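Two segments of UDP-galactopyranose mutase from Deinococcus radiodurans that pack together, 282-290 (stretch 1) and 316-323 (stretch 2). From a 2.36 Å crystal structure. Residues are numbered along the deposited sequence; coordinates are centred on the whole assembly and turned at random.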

# COMPACT_ATOMS: atom_id res chain seq x y z
N GLU A 282 10.32 -6.62 -15.48
CA GLU A 282 11.75 -6.90 -15.35
C GLU A 282 12.47 -5.72 -14.70
O GLU A 282 12.08 -4.57 -14.88
CB GLU A 282 12.40 -7.20 -16.71
CG GLU A 282 11.94 -8.51 -17.36
CD GLU A 282 12.50 -8.72 -18.77
OE1 GLU A 282 13.55 -8.10 -19.08
OE2 GLU A 282 11.90 -9.49 -19.55
N THR A 283 13.51 -6.02 -13.94
CA THR A 283 14.37 -4.98 -13.41
C THR A 283 15.79 -5.20 -13.92
O THR A 283 16.31 -6.30 -13.85
CB THR A 283 14.39 -4.97 -11.87
OG1 THR A 283 13.05 -4.77 -11.38
CG2 THR A 283 15.31 -3.87 -11.35
N HIS A 284 16.40 -4.14 -14.44
CA HIS A 284 17.72 -4.23 -15.03
C HIS A 284 18.68 -3.36 -14.26
O HIS A 284 18.30 -2.31 -13.74
CB HIS A 284 17.67 -3.80 -16.49
CG HIS A 284 16.92 -4.75 -17.37
ND1 HIS A 284 15.61 -4.56 -17.72
CD2 HIS A 284 17.31 -5.91 -17.94
CE1 HIS A 284 15.21 -5.56 -18.49
NE2 HIS A 284 16.22 -6.39 -18.64
N ASP A 285 19.93 -3.80 -14.20
CA ASP A 285 20.93 -3.07 -13.44
C ASP A 285 21.60 -1.98 -14.28
O ASP A 285 22.80 -2.04 -14.56
CB ASP A 285 21.96 -4.05 -12.86
CG ASP A 285 22.73 -3.46 -11.68
OD1 ASP A 285 22.11 -2.80 -10.82
OD2 ASP A 285 23.96 -3.67 -11.62
N THR A 286 20.80 -1.00 -14.69
CA THR A 286 21.28 0.21 -15.36
C THR A 286 20.29 1.30 -15.04
O THR A 286 19.15 1.03 -14.67
CB THR A 286 21.21 0.11 -16.89
OG1 THR A 286 21.16 -1.26 -17.30
CG2 THR A 286 22.38 0.84 -17.54
N GLU A 287 20.71 2.55 -15.24
CA GLU A 287 19.82 3.66 -14.99
C GLU A 287 18.71 3.77 -16.02
O GLU A 287 17.62 4.23 -15.72
CB GLU A 287 20.61 4.96 -14.94
CG GLU A 287 21.59 4.99 -13.80
CD GLU A 287 21.66 6.35 -13.16
OE1 GLU A 287 21.28 7.33 -13.84
OE2 GLU A 287 22.07 6.43 -11.99
N GLN A 288 18.99 3.35 -17.24
CA GLN A 288 18.04 3.59 -18.32
C GLN A 288 18.17 2.56 -19.41
O GLN A 288 19.26 2.32 -19.92
CB GLN A 288 18.26 4.97 -18.91
CG GLN A 288 17.33 5.28 -20.05
CD GLN A 288 17.28 6.76 -20.36
OE1 GLN A 288 17.18 7.58 -19.45
NE2 GLN A 288 17.36 7.10 -21.64
N LEU A 289 17.05 1.96 -19.76
CA LEU A 289 17.03 0.94 -20.77
C LEU A 289 16.54 1.49 -22.10
O LEU A 289 17.04 1.12 -23.16
CB LEU A 289 16.13 -0.21 -20.32
CG LEU A 289 16.29 -1.51 -21.11
CD1 LEU A 289 17.71 -2.02 -20.94
CD2 LEU A 289 15.28 -2.53 -20.62
N LEU A 290 15.54 2.38 -22.05
CA LEU A 290 14.88 2.83 -23.27
C LEU A 290 15.13 4.31 -23.46
O LEU A 290 15.41 5.02 -22.50
CB LEU A 290 13.36 2.60 -23.19
CG LEU A 290 12.80 1.22 -22.85
CD1 LEU A 290 11.26 1.22 -22.86
CD2 LEU A 290 13.33 0.17 -23.80
N ARG A 316 14.20 8.89 -9.37
CA ARG A 316 15.65 8.66 -9.45
C ARG A 316 16.02 7.33 -8.78
O ARG A 316 15.56 7.05 -7.68
CB ARG A 316 16.40 9.81 -8.77
CG ARG A 316 17.90 9.70 -8.90
CD ARG A 316 18.63 10.75 -8.06
NE ARG A 316 20.03 10.38 -7.88
CZ ARG A 316 20.98 11.20 -7.46
NH1 ARG A 316 20.70 12.47 -7.18
NH2 ARG A 316 22.22 10.76 -7.33
N HIS A 317 16.86 6.53 -9.42
CA HIS A 317 17.19 5.20 -8.90
C HIS A 317 18.36 4.67 -9.73
O HIS A 317 18.51 5.03 -10.89
CB HIS A 317 15.97 4.28 -9.06
CG HIS A 317 16.02 3.04 -8.22
ND1 HIS A 317 16.85 1.98 -8.50
CD2 HIS A 317 15.29 2.68 -7.13
CE1 HIS A 317 16.65 1.02 -7.61
NE2 HIS A 317 15.70 1.42 -6.77
N HIS A 318 19.19 3.80 -9.15
CA HIS A 318 20.37 3.32 -9.88
C HIS A 318 20.03 2.12 -10.75
O HIS A 318 20.82 1.72 -11.61
CB HIS A 318 21.53 3.00 -8.93
CG HIS A 318 21.31 1.78 -8.10
ND1 HIS A 318 20.35 1.71 -7.12
CD2 HIS A 318 21.92 0.57 -8.12
CE1 HIS A 318 20.38 0.51 -6.56
NE2 HIS A 318 21.32 -0.20 -7.15
N GLN A 319 18.86 1.54 -10.52
CA GLN A 319 18.34 0.52 -11.42
C GLN A 319 17.10 1.03 -12.14
O GLN A 319 16.70 2.17 -11.96
CB GLN A 319 18.03 -0.76 -10.67
CG GLN A 319 19.26 -1.33 -10.01
CD GLN A 319 18.93 -2.52 -9.17
OE1 GLN A 319 18.04 -2.46 -8.32
NE2 GLN A 319 19.65 -3.61 -9.38
N THR A 320 16.52 0.18 -12.98
CA THR A 320 15.34 0.56 -13.73
C THR A 320 14.42 -0.64 -13.89
O THR A 320 14.89 -1.77 -14.03
CB THR A 320 15.72 1.17 -15.11
OG1 THR A 320 14.55 1.75 -15.71
CG2 THR A 320 16.27 0.12 -16.04
N SER A 321 13.12 -0.39 -13.84
CA SER A 321 12.13 -1.44 -14.05
C SER A 321 11.26 -1.17 -15.28
O SER A 321 10.81 -0.05 -15.51
CB SER A 321 11.23 -1.61 -12.82
OG SER A 321 11.96 -2.09 -11.72
N VAL A 322 11.02 -2.23 -16.04
CA VAL A 322 10.23 -2.15 -17.26
C VAL A 322 9.16 -3.23 -17.27
O VAL A 322 9.24 -4.22 -16.54
CB VAL A 322 11.12 -2.33 -18.51
CG1 VAL A 322 12.23 -1.31 -18.53
CG2 VAL A 322 11.68 -3.75 -18.57
N VAL A 323 8.15 -3.03 -18.12
CA VAL A 323 7.11 -4.02 -18.34
C VAL A 323 6.87 -4.28 -19.83
O VAL A 323 6.78 -3.34 -20.63
CB VAL A 323 5.77 -3.60 -17.68
CG1 VAL A 323 5.22 -2.33 -18.32
CG2 VAL A 323 4.76 -4.73 -17.77
O HOH W 1 22.98 -0.26 -11.87

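Two antiparallel strands, 282-284 and 320-323, are joined by four backbone hydrogen bonds arranged as two reciprocal pairs. E282 and V322 form the first: E282 N donates to V322 O at 2.8 Å and V322 N to E282 O at 2.8 Å, with N-H...O angles of 168° and 166°, so both bonds are close to straight. H284 and T320 form the second, which is less even. H284 N reaches T320 O at 2.8 Å, whereas T320 N lies 3.2 Å from H284 O, and the angle falls from 167° to 158°. H284 O also accepts a weak hydrogen bond from T286 N (3.0 Å) as the chain turns out of the strand. T286 O comes equally near, 3.2 Å from T320 N, but at an angle too poor for a hydrogen bond.

Between these pairs sits the non-hydrogen-bonded pair T283 and S321, whose CA atoms approach to 4.2 Å, against 5.3 Å between the CA atoms of E282 and V322. This narrow spacing lets the two hydroxyls meet on one face of the sheet, with T283 OG1 and S321 OG 2.9 Å apart. It also brings CA-H groups close to carbonyls: S321 CA is 3.2 Å from E282 O, and T283 CA is 3.3 Å from T320 O.

Past the strand end, side chains carry the polar contact. Q319 NE2 donates to D285 OD1 at 3.0 Å; the CA-to-CB bond of D285 points away from stretch 2, but its carboxylate comes back within reach. A water extends the link, donating to H318 O at 2.9 Å and, more weakly, to D285 OD1 at 2.9 Å. Within stretch 2, Q319 N donates to H317 ND1 at 2.9 Å, tying the backbone to an imidazole just before the strand.

The other face of the sheet bears E282, H284, T320 and V322, whose side chains pack across the strands. V322 CG2 lies 4.0 Å from E282 CB and also 4.0 Å from H284 CE1, meeting the imidazole at its edge, near the ring plane. H284 ND1 is buried by the contact without a polar partner. L289, beyond the turn, points its CA-to-CB bond toward stretch 2 and adds an apolar contact, CD2 to V322 CG1 at 3.9 Å. Its CB is 4.3 Å from T320 CG2, which also lies 4.2 Å from H284 CB, so the threonine methyl packs against both residues. T320 and V322 are the residues of stretch 2 most covered by stretch 1, within a total of 644 Å² buried on both sides.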